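Local structure of glycosyl hydrolase (Streptomyces cattleya, 7LR8) at residues 360-365 and 396-401; 305-310 and 324-329. The protein probably hydrolyses the beta-1,4 bond between mannose and N-acetylglucosamine in N-glycan core fragments, as a family 5 glycoside hydrolase. The protein carries 1 engineered substitution. All blocks are in the same frame, centred on the assembly; numbering follows the deposited sequence.

Contact 1: 360-365 and 396-401; sequences LVVDVG and PTTVLA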
# COMPACT_ATOMS: atom_id res chain seq x y z
N LEU B 360 28.00 -5.49 -34.21
CA LEU B 360 26.85 -5.01 -34.97
C LEU B 360 26.59 -3.55 -34.60
O LEU B 360 26.58 -3.20 -33.42
CB LEU B 360 25.62 -5.86 -34.67
CG LEU B 360 24.26 -5.38 -35.19
CD1 LEU B 360 24.20 -5.55 -36.70
CD2 LEU B 360 23.13 -6.13 -34.51
N VAL B 361 26.37 -2.71 -35.62
CA VAL B 361 26.14 -1.29 -35.37
C VAL B 361 24.74 -1.08 -34.80
O VAL B 361 23.74 -1.54 -35.37
CB VAL B 361 26.33 -0.47 -36.65
CG1 VAL B 361 25.99 1.00 -36.39
CG2 VAL B 361 27.75 -0.62 -37.17
N VAL B 362 24.65 -0.36 -33.69
CA VAL B 362 23.38 -0.03 -33.06
C VAL B 362 23.15 1.47 -33.20
O VAL B 362 23.90 2.28 -32.63
CB VAL B 362 23.35 -0.45 -31.58
CG1 VAL B 362 22.05 -0.01 -30.92
CG2 VAL B 362 23.54 -1.95 -31.47
N ASP B 363 22.11 1.84 -33.95
CA ASP B 363 21.76 3.24 -34.19
C ASP B 363 20.37 3.45 -33.59
O ASP B 363 19.38 2.97 -34.15
CB ASP B 363 21.78 3.56 -35.69
CG ASP B 363 21.61 5.05 -35.98
OD1 ASP B 363 21.19 5.81 -35.08
OD2 ASP B 363 21.89 5.45 -37.13
N VAL B 364 20.32 4.13 -32.45
CA VAL B 364 19.06 4.40 -31.76
C VAL B 364 18.71 5.89 -31.83
O VAL B 364 17.91 6.37 -31.03
CB VAL B 364 19.10 3.91 -30.31
CG1 VAL B 364 19.36 2.40 -30.28
CG2 VAL B 364 20.18 4.64 -29.52
N GLY B 365 19.29 6.62 -32.78
CA GLY B 365 18.99 8.02 -32.95
C GLY B 365 19.99 8.93 -32.26
O GLY B 365 20.90 8.47 -31.56
N PRO B 396 28.39 -12.14 -32.17
CA PRO B 396 28.47 -10.68 -32.25
C PRO B 396 28.46 -10.01 -30.89
O PRO B 396 27.82 -10.48 -29.94
CB PRO B 396 27.21 -10.31 -33.05
CG PRO B 396 26.22 -11.40 -32.70
CD PRO B 396 27.08 -12.66 -32.60
N THR B 397 29.19 -8.89 -30.80
CA THR B 397 28.91 -7.86 -29.80
C THR B 397 28.20 -6.71 -30.51
O THR B 397 27.77 -6.84 -31.66
CB THR B 397 30.19 -7.40 -29.08
OG1 THR B 397 29.84 -6.52 -28.00
CG2 THR B 397 31.13 -6.66 -30.03
N THR B 398 28.05 -5.58 -29.82
CA THR B 398 27.42 -4.40 -30.40
C THR B 398 28.32 -3.18 -30.22
O THR B 398 29.19 -3.14 -29.34
CB THR B 398 26.02 -4.12 -29.81
OG1 THR B 398 26.12 -3.76 -28.41
CG2 THR B 398 25.12 -5.34 -29.95
N VAL B 399 28.10 -2.19 -31.08
CA VAL B 399 28.83 -0.92 -31.02
C VAL B 399 27.88 0.19 -31.45
O VAL B 399 27.09 0.01 -32.38
CB VAL B 399 30.11 -0.96 -31.88
CG1 VAL B 399 29.78 -1.12 -33.36
CG2 VAL B 399 30.96 0.30 -31.65
N LEU B 400 27.94 1.32 -30.75
CA LEU B 400 27.10 2.46 -31.11
C LEU B 400 27.53 3.07 -32.44
O LEU B 400 28.71 3.10 -32.79
CB LEU B 400 27.15 3.53 -30.02
CG LEU B 400 26.34 3.28 -28.74
CD1 LEU B 400 26.46 4.51 -27.85
CD2 LEU B 400 24.88 2.98 -29.08
N ALA B 401 26.53 3.58 -33.18
CA ALA B 401 26.81 4.26 -34.44
C ALA B 401 27.89 5.33 -34.28
O ALA B 401 28.77 5.46 -35.14
CB ALA B 401 25.52 4.89 -34.98
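Leu360 and Thr397 are joined in a parallel ladder that already pairs Thr358 with Thr397: the amide N of Leu360 donates to Thr397 O over 2.9 Å, nearly straight at 171°. The carbonyl O of Leu360 then takes the N-H of Val399 at 3.0 Å and also lies close to the CA of Thr398, a weak CA-H...O contact. The side chain of Leu360 leaves this ladder, with CG anti to the backbone N (chi1 170°), and packs on Ala385 and Phe386 of helix 381-391.

The side chains of Val361 and Val399 share the other face of the sheet. CG2 of Val361 stands 4.3 Å from CG1 of Val399, a loose apolar contact, while CG1 of Val361 reaches over the CA of Ala401; the helix 407-413 covers Val399 on this side. Val362 turns back to the face of Leu360. Its N donates to Val399 O at 2.8 Å, so that Val399 is gripped through both its N-H and its C=O. The branch CG2, beside the backbone N, meets CB of Thr398 at 3.7 Å, the two side chains crossing obliquely. The hydroxyl of Thr398 is engaged by the backbone O of Glu251. Val362 O accepts from Ala401 N, which sits well above the carbonyl plane, and CD2 of Leu400 touches the same oxygen.

Past the strand, CB of Asp363 meets CB of Ala401 at 4.0 Å, and Asp363 OD1 accepts from Gly365 N in an Asx turn. Strand 358-362, helix 381-391 and strand 397-400 form a beta-alpha-beta unit, whose two parallel strands are joined here.

Contact 2: 305-310 and 324-329; sequences CSHDVD and GLLTQD
Asp308 and Gly324 meet through a side-chain bond: OD1 of Asp308 accepts the N-H of Gly324 at 2.9 Å, the donor lying nearly on the line of the C-O bond. CG is anti to the carbonyl carbon (chi1 -76°), on the side of the facing backbone. The Asp308 amide in turn donates to Leu326 O at 2.9 Å, and its carbonyl O receives NE2 of Gln328 at 2.8 Å, from above the carbonyl plane. The Gln328 amide also stacks on the carboxylate of Asp310, their planes 24° apart. An alanine in place of Gln328 would probably leave Asp308 O without this donor and open a gap beside Asp310.

Leu325 N and Leu326 N donate to Cys305 O and Ser306 O, respectively. CD1 of Leu326 lies over a face of the His307 ring, 4.2 Å from its centre, in a CH-pi contact, and Thr327 O sits in plane at the ring's edge. A hydrogen bond between Ser306 OG and His307 ND1 (2.8 Å) steadies the ring. A water links Asp308 OD2 with Gln328 N.

Farther out, Lys333 forms a salt bridge with Asp308 OD1, and Ser44 OG holds His307 NE2. Ser23 O takes a further bond from Gln328 NE2. The two segments are parts of the long loop between strand 298-304 and helix 334-349, and their pairing draws its two arms together in the last beta-to-alpha connection of the (beta/alpha)8 barrel of this glycosidase family.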
# COMPACT_ATOMS: atom_id res chain seq x y z
N CYS B 305 13.29 -17.76 -10.29
CA CYS B 305 13.62 -17.37 -8.92
C CYS B 305 13.96 -18.64 -8.14
O CYS B 305 13.96 -19.74 -8.70
CB CYS B 305 12.45 -16.63 -8.27
SG CYS B 305 10.86 -17.50 -8.48
N SER B 306 14.24 -18.49 -6.85
CA SER B 306 14.66 -19.65 -6.06
C SER B 306 13.50 -20.63 -5.88
O SER B 306 13.65 -21.84 -6.12
CB SER B 306 15.22 -19.19 -4.72
OG SER B 306 14.24 -18.57 -3.91
N HIS B 307 12.33 -20.12 -5.49
CA HIS B 307 11.22 -20.97 -5.07
C HIS B 307 9.92 -20.56 -5.76
O HIS B 307 9.65 -19.38 -5.96
CB HIS B 307 11.03 -20.90 -3.55
CG HIS B 307 12.15 -21.52 -2.79
ND1 HIS B 307 13.31 -20.84 -2.47
CD2 HIS B 307 12.32 -22.78 -2.31
CE1 HIS B 307 14.13 -21.64 -1.81
NE2 HIS B 307 13.55 -22.83 -1.71
N ASP B 308 9.14 -21.57 -6.12
CA ASP B 308 7.79 -21.35 -6.61
C ASP B 308 6.99 -20.52 -5.62
O ASP B 308 7.23 -20.56 -4.41
CB ASP B 308 7.07 -22.69 -6.81
CG ASP B 308 7.51 -23.45 -8.07
OD1 ASP B 308 8.11 -22.84 -8.98
OD2 ASP B 308 7.23 -24.66 -8.12
N VAL B 309 6.01 -19.78 -6.15
CA VAL B 309 5.08 -19.01 -5.33
C VAL B 309 3.91 -19.90 -4.92
O VAL B 309 3.41 -20.70 -5.72
CB VAL B 309 4.58 -17.76 -6.10
CG1 VAL B 309 3.66 -16.91 -5.21
CG2 VAL B 309 5.77 -16.94 -6.58
N ASP B 310 3.50 -19.78 -3.66
CA ASP B 310 2.39 -20.58 -3.16
C ASP B 310 1.11 -20.22 -3.91
O ASP B 310 0.70 -19.05 -3.93
CB ASP B 310 2.22 -20.34 -1.65
CG ASP B 310 1.21 -21.28 -1.01
OD1 ASP B 310 0.48 -21.99 -1.74
OD2 ASP B 310 1.12 -21.30 0.23
N GLY B 324 10.11 -20.94 -9.99
CA GLY B 324 11.17 -21.39 -9.11
C GLY B 324 12.03 -22.48 -9.72
O GLY B 324 11.61 -23.22 -10.61
N LEU B 325 13.28 -22.54 -9.25
CA LEU B 325 14.12 -23.72 -9.46
C LEU B 325 13.79 -24.81 -8.45
O LEU B 325 14.14 -25.97 -8.68
CB LEU B 325 15.59 -23.33 -9.35
CG LEU B 325 16.11 -22.31 -10.36
CD1 LEU B 325 17.58 -22.00 -10.11
CD2 LEU B 325 15.90 -22.81 -11.79
N LEU B 326 13.14 -24.43 -7.36
CA LEU B 326 12.72 -25.34 -6.30
C LEU B 326 11.21 -25.18 -6.08
O LEU B 326 10.65 -24.10 -6.26
CB LEU B 326 13.48 -25.03 -5.00
CG LEU B 326 14.99 -25.27 -5.13
CD1 LEU B 326 15.79 -24.15 -4.45
CD2 LEU B 326 15.34 -26.62 -4.54
N THR B 327 10.57 -26.27 -5.67
CA THR B 327 9.15 -26.23 -5.36
C THR B 327 8.91 -25.52 -4.03
O THR B 327 9.83 -25.13 -3.30
CB THR B 327 8.57 -27.64 -5.29
OG1 THR B 327 9.11 -28.32 -4.16
CG2 THR B 327 8.86 -28.42 -6.56
N GLN B 328 7.62 -25.37 -3.71
CA GLN B 328 7.20 -24.81 -2.43
C GLN B 328 7.74 -25.60 -1.25
O GLN B 328 8.09 -25.03 -0.21
CB GLN B 328 5.68 -24.75 -2.38
CG GLN B 328 5.16 -23.43 -2.81
CD GLN B 328 5.33 -22.41 -1.73
OE1 GLN B 328 4.89 -22.61 -0.60
NE2 GLN B 328 5.98 -21.30 -2.07
N ASP B 329 7.80 -26.93 -1.38
CA ASP B 329 8.36 -27.76 -0.33
C ASP B 329 9.85 -28.01 -0.52
O ASP B 329 10.38 -28.98 0.03
CB ASP B 329 7.61 -29.09 -0.22
CG ASP B 329 7.20 -29.65 -1.56
OD1 ASP B 329 8.08 -29.85 -2.42
OD2 ASP B 329 5.99 -29.89 -1.77
O HOH W 1 5.71 -25.53 -5.96

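In the fold
Contact 2 belongs to the catalytic barrel, whereas contact 1 lies in the small three-stranded parallel sheet that follows it in the chain; their centres are 38 Å apart, on opposite sides of the chain's centre, and they share no element. Both are largely buried, yet each has a more open end, at Asp363 and Ala401 in contact 1 and around Asp310 and Gln328 in contact 2. Contact 1 relies on regular main-chain pairing with aliphatic side chains on both faces. Contact 2, without regular strands, adds to its main-chain bonds those of the Asp308 and Gln328 side chains and a water, with Lys333 from outside balancing the Asp308 charge. Neither contact is part of an annotated site, though the side chain of Cys305 is about 7 Å from the bound mannose.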